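Local coordinates for C2 domain protein (Ramazzottius varieornatus, PDB 7DF2) that binds calcium ions through the loops at one end of a tardigrade-specific C2 domain, its biological role not established, at residues A[87-92]-A[127-132]; A[170-175]-A[180-185]. One frame throughout, in Å; residues are numbered along the deposited sequence. Where two conformers were deposited one is given.

Contact 1 of 2, residues A[87-92]-A[127-132]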
ATOM      1  N   GLY A  87      -7.020 -10.729  -8.123  1.00 37.29           N
ATOM      2  CA  GLY A  87      -7.901 -11.650  -7.423  1.00 39.37           C
ATOM      3  C   GLY A  87      -7.186 -12.699  -6.593  1.00 38.61           C
ATOM      4  O   GLY A  87      -7.762 -13.232  -5.640  1.00 45.24           O
ATOM      5  N   ASP A  88      -5.930 -13.007  -6.930  1.00 36.59           N
ATOM      6  CA  ASP A  88      -5.190 -14.003  -6.159  1.00 39.70           C
ATOM      7  C   ASP A  88      -4.918 -13.545  -4.732  1.00 34.34           C
ATOM      8  O   ASP A  88      -4.700 -14.382  -3.847  1.00 34.15           O
ATOM      9  CB  ASP A  88      -3.866 -14.336  -6.845  1.00 39.02           C
ATOM     10  CG  ASP A  88      -4.038 -15.273  -8.025  1.00 56.67           C
ATOM     11  OD1 ASP A  88      -5.180 -15.416  -8.524  1.00 53.52           O
ATOM     12  OD2 ASP A  88      -3.024 -15.858  -8.458  1.00 65.30           O
ATOM     13  N   SER A  89      -4.891 -12.236  -4.489  1.00 34.02           N
ATOM     14  CA  SER A  89      -4.638 -11.714  -3.148  1.00 33.89           C
ATOM     15  C   SER A  89      -5.836 -10.940  -2.617  1.00 34.35           C
ATOM     16  O   SER A  89      -6.422 -11.327  -1.599  1.00 31.80           O
ATOM     17  CB  SER A  89      -3.390 -10.825  -3.145  1.00 29.45           C
ATOM     18  OG  SER A  89      -3.407  -9.918  -4.236  1.00 25.20           O
ATOM     19  N   VAL A  90      -6.209  -9.855  -3.283  1.00 27.18           N
ATOM     20  CA  VAL A  90      -7.352  -9.035  -2.900  1.00 28.99           C
ATOM     21  C   VAL A  90      -7.820  -8.280  -4.135  1.00 26.31           C
ATOM     22  O   VAL A  90      -7.010  -7.625  -4.808  1.00 27.72           O
ATOM     23  CB  VAL A  90      -7.000  -8.081  -1.745  1.00 32.37           C
ATOM     24  CG1 VAL A  90      -5.678  -7.382  -1.997  1.00 27.60           C
ATOM     25  CG2 VAL A  90      -8.101  -7.052  -1.564  1.00 29.44           C
ATOM     26  N   PRO A  91      -9.106  -8.345  -4.469  1.00 30.46           N
ATOM     27  CA  PRO A  91      -9.601  -7.628  -5.648  1.00 29.88           C
ATOM     28  C   PRO A  91      -9.370  -6.133  -5.513  1.00 29.76           C
ATOM     29  O   PRO A  91      -9.488  -5.566  -4.425  1.00 27.16           O
ATOM     30  CB  PRO A  91     -11.096  -7.963  -5.665  1.00 32.87           C
ATOM     31  CG  PRO A  91     -11.225  -9.200  -4.838  1.00 39.70           C
ATOM     32  CD  PRO A  91     -10.168  -9.108  -3.794  1.00 38.57           C
ATOM     33  N   TYR A  92      -9.039  -5.494  -6.639  1.00 30.61           N
ATOM     34  CA  TYR A  92      -8.762  -4.061  -6.628  1.00 29.04           C
ATOM     35  C   TYR A  92      -9.946  -3.261  -6.104  1.00 31.41           C
ATOM     36  O   TYR A  92      -9.760  -2.196  -5.500  1.00 27.10           O
ATOM     37  CB  TYR A  92      -8.387  -3.591  -8.035  1.00 30.56           C
ATOM     38  CG  TYR A  92      -7.118  -4.205  -8.577  1.00 30.76           C
ATOM     39  CD1 TYR A  92      -6.001  -4.374  -7.774  1.00 28.09           C
ATOM     40  CD2 TYR A  92      -7.031  -4.604  -9.906  1.00 29.55           C
ATOM     41  CE1 TYR A  92      -4.832  -4.928  -8.279  1.00 23.62           C
ATOM     42  CE2 TYR A  92      -5.885  -5.159 -10.410  1.00 31.28           C
ATOM     43  CZ  TYR A  92      -4.789  -5.323  -9.602  1.00 26.50           C
ATOM     44  OH  TYR A  92      -3.645  -5.872 -10.123  1.00 32.99           O
ATOM     45  N   ALA A 127       1.721  -7.419   3.613  1.00 21.10           N
ATOM     46  CA  ALA A 127       2.062  -6.759   2.359  1.00 24.21           C
ATOM     47  C   ALA A 127       1.321  -5.432   2.262  1.00 22.49           C
ATOM     48  O   ALA A 127       0.089  -5.410   2.196  1.00 22.55           O
ATOM     49  CB  ALA A 127       1.718  -7.647   1.170  1.00 24.16           C
ATOM     50  N   MET A 128       2.069  -4.336   2.260  1.00 19.62           N
ATOM     51  CA  MET A 128       1.505  -3.048   1.876  1.00 19.82           C
ATOM     52  C   MET A 128       1.390  -3.040   0.355  1.00 20.05           C
ATOM     53  O   MET A 128       2.394  -3.241  -0.338  1.00 22.46           O
ATOM     54  CB  MET A 128       2.394  -1.911   2.370  1.00 17.50           C
ATOM     55  CG  MET A 128       2.428  -1.806   3.887  1.00 21.05           C
ATOM     56  SD  MET A 128       3.414  -0.403   4.439  1.00 27.05           S
ATOM     57  CE  MET A 128       5.085  -0.997   4.237  1.00 25.87           C
ATOM     58  N   ARG A 129       0.171  -2.871  -0.160  1.00 17.64           N
ATOM     59  CA  ARG A 129      -0.095  -2.951  -1.595  1.00 15.65           C
ATOM     60  C   ARG A 129      -0.579  -1.594  -2.084  1.00 19.60           C
ATOM     61  O   ARG A 129      -1.456  -0.986  -1.464  1.00 18.75           O
ATOM     62  CB  ARG A 129      -1.144  -4.024  -1.919  1.00 17.25           C
ATOM     63  CG  ARG A 129      -0.686  -5.451  -1.654  1.00 20.97           C
ATOM     64  CD  ARG A 129      -1.698  -6.437  -2.227  1.00 21.81           C
ATOM     65  NE  ARG A 129      -1.295  -7.815  -1.972  1.00 26.73           N
ATOM     66  CZ  ARG A 129      -0.544  -8.541  -2.793  1.00 30.61           C
ATOM     67  NH1 ARG A 129      -0.104  -8.027  -3.940  1.00 25.50           N
ATOM     68  NH2 ARG A 129      -0.234  -9.788  -2.468  1.00 26.69           N
ATOM     69  N   VAL A 130      -0.018  -1.123  -3.200  1.00 17.08           N
ATOM     70  CA  VAL A 130      -0.476   0.100  -3.850  1.00 18.37           C
ATOM     71  C   VAL A 130      -0.594  -0.181  -5.338  1.00 15.60           C
ATOM     72  O   VAL A 130       0.268  -0.846  -5.925  1.00 17.66           O
ATOM     73  CB  VAL A 130       0.482   1.292  -3.618  1.00 16.27           C
ATOM     74  CG1 VAL A 130       0.033   2.522  -4.417  1.00 18.18           C
ATOM     75  CG2 VAL A 130       0.574   1.644  -2.135  1.00 18.07           C
ATOM     76  N   ARG A 131      -1.667   0.305  -5.945  1.00 15.70           N
ATOM     77  CA  ARG A 131      -1.795   0.251  -7.396  1.00 18.84           C
ATOM     78  C   ARG A 131      -2.061   1.651  -7.927  1.00 19.36           C
ATOM     79  O   ARG A 131      -2.923   2.374  -7.409  1.00 18.07           O
ATOM     80  CB  ARG A 131      -2.907  -0.708  -7.828  1.00 17.14           C
ATOM     81  CG  ARG A 131      -3.195  -0.669  -9.350  1.00 17.95           C
ATOM     82  CD  ARG A 131      -4.207  -1.764  -9.708  1.00 24.02           C
ATOM     83  NE  ARG A 131      -4.594  -1.747 -11.113  1.00 28.61           N
ATOM     84  CZ  ARG A 131      -3.929  -2.378 -12.077  1.00 27.62           C
ATOM     85  NH1 ARG A 131      -2.841  -3.073 -11.791  1.00 28.56           N
ATOM     86  NH2 ARG A 131      -4.358  -2.316 -13.330  1.00 30.63           N
ATOM     87  N   ALA A 132      -1.320   2.035  -8.959  1.00 19.76           N
ATOM     88  CA  ALA A 132      -1.499   3.325  -9.603  1.00 16.86           C
ATOM     89  C   ALA A 132      -1.816   3.105 -11.072  1.00 17.32           C
ATOM     90  O   ALA A 132      -1.122   2.346 -11.751  1.00 19.71           O
ATOM     91  CB  ALA A 132      -0.245   4.199  -9.457  1.00 16.51           C
TER

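Contact 2 of 2, residues A[170-175]-A[180-185]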
ATOM      1  N   ILE A 170      10.042   4.317   3.178  1.00 23.45           N
ATOM      2  CA  ILE A 170      10.486   3.151   2.413  1.00 26.09           C
ATOM      3  C   ILE A 170      10.230   3.414   0.937  1.00 28.02           C
ATOM      4  O   ILE A 170       9.100   3.728   0.545  1.00 25.16           O
ATOM      5  CB  ILE A 170       9.750   1.877   2.860  1.00 29.90           C
ATOM      6  CG1 ILE A 170       9.937   1.640   4.366  1.00 28.14           C
ATOM      7  CG2 ILE A 170      10.160   0.671   1.994  1.00 28.19           C
ATOM      8  CD1 ILE A 170       8.899   0.719   4.973  1.00 31.40           C
ATOM      9  N   ALA A 171      11.267   3.251   0.112  1.00 24.05           N
ATOM     10  CA  ALA A 171      11.170   3.497  -1.328  1.00 27.57           C
ATOM     11  C   ALA A 171      10.768   2.191  -1.990  1.00 25.33           C
ATOM     12  O   ALA A 171      11.615   1.345  -2.294  1.00 28.49           O
ATOM     13  CB  ALA A 171      12.489   4.020  -1.884  1.00 29.54           C
ATOM     14  N   CYS A 172       9.474   2.030  -2.233  1.00 21.82           N
ATOM     15  CA  CYS A 172       8.915   0.766  -2.681  1.00 21.96           C
ATOM     16  C   CYS A 172       8.877   0.733  -4.202  1.00 23.67           C
ATOM     17  O   CYS A 172       8.150   1.518  -4.819  1.00 20.47           O
ATOM     18  CB  CYS A 172       7.506   0.588  -2.128  1.00 25.12           C
ATOM     19  SG  CYS A 172       6.954  -1.069  -2.318  1.00 28.57           S
ATOM     20  N   ALA A 173       9.627  -0.188  -4.800  1.00 23.71           N
ATOM     21  CA  ALA A 173       9.782  -0.209  -6.249  1.00 21.52           C
ATOM     22  C   ALA A 173       8.566  -0.792  -6.956  1.00 18.13           C
ATOM     23  O   ALA A 173       7.954  -1.758  -6.487  1.00 23.17           O
ATOM     24  CB  ALA A 173      11.023  -1.024  -6.638  1.00 23.86           C
ATOM     25  N   GLY A 174       8.261  -0.243  -8.140  1.00 18.47           N
ATOM     26  CA  GLY A 174       7.215  -0.824  -8.962  1.00 20.15           C
ATOM     27  C   GLY A 174       7.571  -2.221  -9.432  1.00 20.68           C
ATOM     28  O   GLY A 174       8.741  -2.547  -9.661  1.00 23.41           O
ATOM     29  N   GLU A 175       6.544  -3.072  -9.567  1.00 18.94           N
ATOM     30  CA  GLU A 175       6.797  -4.448 -10.000  1.00 24.14           C
ATOM     31  C   GLU A 175       7.236  -4.510 -11.459  1.00 27.29           C
ATOM     32  O   GLU A 175       8.076  -5.349 -11.819  1.00 25.18           O
ATOM     33  CB  GLU A 175       5.570  -5.337  -9.767  1.00 29.83           C
ATOM     34  CG  GLU A 175       4.460  -5.264 -10.819  1.00 37.15           C
ATOM     35  CD  GLU A 175       3.265  -6.188 -10.522  1.00 41.50           C
ATOM     36  OE1 GLU A 175       3.367  -7.085  -9.655  1.00 33.05           O
ATOM     37  OE2 GLU A 175       2.210  -6.008 -11.165  1.00 36.68           O
ATOM     38  N   SER A 180      10.156   3.403 -10.884  1.00 24.87           N
ATOM     39  CA  SER A 180       8.985   4.045 -10.302  1.00 21.27           C
ATOM     40  C   SER A 180       8.866   3.603  -8.845  1.00 19.13           C
ATOM     41  O   SER A 180       8.934   2.407  -8.549  1.00 20.59           O
ATOM     42  CB  SER A 180       7.729   3.665 -11.094  1.00 27.27           C
ATOM     43  OG  SER A 180       6.586   4.308 -10.564  1.00 27.13           O
ATOM     44  N   LYS A 181       8.689   4.567  -7.939  0.70 23.19           N
ATOM     45  CA  LYS A 181       8.681   4.285  -6.510  0.70 19.64           C
ATOM     46  C   LYS A 181       7.465   4.912  -5.853  0.70 19.19           C
ATOM     47  O   LYS A 181       7.104   6.048  -6.164  0.70 20.06           O
ATOM     48  CB  LYS A 181       9.935   4.824  -5.814  0.70 25.10           C
ATOM     49  CG  LYS A 181      11.238   4.486  -6.528  0.70 26.22           C
ATOM     50  CD  LYS A 181      11.726   3.090  -6.229  0.70 26.46           C
ATOM     51  CE  LYS A 181      13.198   2.984  -6.644  0.70 31.92           C
ATOM     52  NZ  LYS A 181      13.598   1.622  -7.086  0.70 23.33           N
ATOM     53  N   VAL A 182       6.837   4.170  -4.946  1.00 18.84           N
ATOM     54  CA  VAL A 182       5.910   4.736  -3.978  1.00 18.21           C
ATOM     55  C   VAL A 182       6.638   4.749  -2.642  1.00 20.72           C
ATOM     56  O   VAL A 182       7.298   3.771  -2.275  1.00 22.38           O
ATOM     57  CB  VAL A 182       4.574   3.974  -3.891  1.00 19.05           C
ATOM     58  CG1 VAL A 182       4.745   2.576  -3.344  1.00 21.40           C
ATOM     59  CG2 VAL A 182       3.602   4.762  -2.994  1.00 19.26           C
ATOM     60  N   TYR A 183       6.575   5.874  -1.950  1.00 17.74           N
ATOM     61  CA  TYR A 183       7.261   6.016  -0.679  1.00 16.53           C
ATOM     62  C   TYR A 183       6.258   5.757   0.426  1.00 17.30           C
ATOM     63  O   TYR A 183       5.193   6.387   0.456  1.00 18.65           O
ATOM     64  CB  TYR A 183       7.894   7.395  -0.547  1.00 17.36           C
ATOM     65  CG  TYR A 183       9.026   7.553  -1.537  1.00 21.15           C
ATOM     66  CD1 TYR A 183       8.764   7.876  -2.857  1.00 22.32           C
ATOM     67  CD2 TYR A 183      10.343   7.319  -1.160  1.00 28.16           C
ATOM     68  CE1 TYR A 183       9.804   7.982  -3.798  1.00 27.65           C
ATOM     69  CE2 TYR A 183      11.385   7.436  -2.080  1.00 29.52           C
ATOM     70  CZ  TYR A 183      11.101   7.769  -3.396  1.00 35.61           C
ATOM     71  OH  TYR A 183      12.115   7.891  -4.324  1.00 33.62           O
ATOM     72  N   LEU A 184       6.591   4.816   1.306  1.00 17.94           N
ATOM     73  CA  LEU A 184       5.667   4.314   2.318  1.00 20.38           C
ATOM     74  C   LEU A 184       6.272   4.435   3.706  1.00 23.13           C
ATOM     75  O   LEU A 184       7.494   4.406   3.874  1.00 23.03           O
ATOM     76  CB  LEU A 184       5.321   2.840   2.072  1.00 20.26           C
ATOM     77  CG  LEU A 184       4.713   2.507   0.718  1.00 20.70           C
ATOM     78  CD1 LEU A 184       4.546   1.001   0.577  1.00 22.16           C
ATOM     79  CD2 LEU A 184       3.370   3.227   0.586  1.00 17.44           C
ATOM     80  N   ARG A 185       5.399   4.551   4.705  1.00 17.88           N
ATOM     81  CA  ARG A 185       5.784   4.375   6.103  1.00 19.10           C
ATOM     82  C   ARG A 185       4.733   3.512   6.772  1.00 21.18           C
ATOM     83  O   ARG A 185       3.567   3.513   6.367  1.00 20.11           O
ATOM     84  CB  ARG A 185       5.857   5.700   6.873  1.00 23.22           C
ATOM     85  CG  ARG A 185       6.790   6.735   6.319  1.00 25.51           C
ATOM     86  CD  ARG A 185       6.921   7.882   7.312  1.00 25.17           C
ATOM     87  NE  ARG A 185       5.640   8.498   7.663  1.00 24.63           N
ATOM     88  CZ  ARG A 185       5.474   9.311   8.704  1.00 27.94           C
ATOM     89  NH1 ARG A 185       6.508   9.580   9.504  1.00 28.06           N
ATOM     90  NH2 ARG A 185       4.283   9.850   8.956  1.00 30.77           N
TER
HETATM   91  O   HOH W   1      13.574   0.925  -3.878  1.00 35.89           O

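Contact 1 of 2, residues A[87-92]-A[127-132]
Ser-89, Val-90 and Tyr-92 of a loop meet Arg-129 and Arg-131 of segment 127-132 in strand 121-136, without backbone pairing. The CA atoms of Val-90 and Arg-129 are 9.6 Å apart, those of Tyr-92 and Arg-131 8.2 Å, so side chains fill the gap. The guanidinium of Arg-131 stacks on the Tyr-92 ring, planes at 16°. Arg-131 CZ is 4.3 Å from the centroid of the Tyr-92 ring, 34° off its normal, an off-centre cation-pi contact. Arg-131 CD sits over the middle of the same Tyr-92 face, 3.5 Å from the centroid. Arg-131 has CG anti to its backbone N (chi1 173°) and runs extended, carrying CD and the guanidinium across the tyrosine. Arg-131 NH1 is hydrogen-bonded to Asn-145 OD1. Ser-89 covers one face of the Arg-129 guanidinium, CB 3.4 Å from NH2 and OG over the centre, but OG bonds to the carbonyls of Asp-84 and Gly-86. Val-90 CG1 packs beside Arg-129 CD at 4.1 Å. Asp-77 forms a salt bridge to Arg-129 NE and the carbonyls of Lys-80 and Asn-83 accept from NH2, which probably hold the buried guanidinium in place. This is a loop laid over the outer face of the C2 beta sandwich.

Contact 2 of 2, residues A[170-175]-A[180-185]
Ile-170 pairs with Leu-184, and Cys-172 with Val-182, as hydrogen-bonded pairs of an antiparallel hairpin. Their four side chains share one face of the sheet. Each pair bonds in both directions, with Ile-170 N to Leu-184 O at 2.6 Å. Beyond the strand, Gly-174 N donates to Ser-180 O. On the inner face, CB and CG1 of Ile-170 lie against Leu-184 O, Ile-170 CB at 3.5 Å. Cys-172 CB touches Val-182 CG1 at 3.6 Å and Leu-184 CD1 at 4.0 Å. Cys-172 SG stands anti to the backbone N (chi1 -166°) and forms a disulfide with Cys-148 of the other sheet. Val-182 CG1 lies between its own N and carbonyl carbon (chi1 66°), the branch that meets the cysteine. The other face carries Ala-171, Ala-173, Lys-181 and Tyr-183. Ala-171 CB approaches the Tyr-183 ring obliquely, 3.6 Å from CE2. In one of its two conformers, Lys-181 passes over Ala-173, and its NZ donates to the carbonyl of Ala-178 in the turn and weakly to a water that donates to Ala-171 O. Tyr-183 also makes a cation-pi contact with Arg-49, a residue of the glycan pocket. The segments form a beta hairpin whose strand 170-173 is the edge of the four-stranded sheet of the C2 sandwich, tied to the facing sheet by a disulfide.

Overall arrangement
Contacts 1 and 2 lie on the two sheets of the sandwich, with centres about 14 Å apart. Alternate residues of segment 127-132 point to opposite faces of the sheet. Its arginines serve contact 1 on the outside, while Met-128 and Val-130 face inward and pack on Leu-184 of contact 2. Met-128 CE also reaches Ile-170 CD1 at 4.2 Å. The chemistry differs accordingly. Contact 1 is mostly buried, lacks hydrogen bonds across its segments and relies on guanidinium groups. Contact 2 is partly buried and built on regular backbone bonds, with an apolar inner face and a more polar outer one. Asn-145 of strand 139-150 bonds to Arg-131 of contact 1 through OD1 and to Glu-175 of contact 2 through ND2.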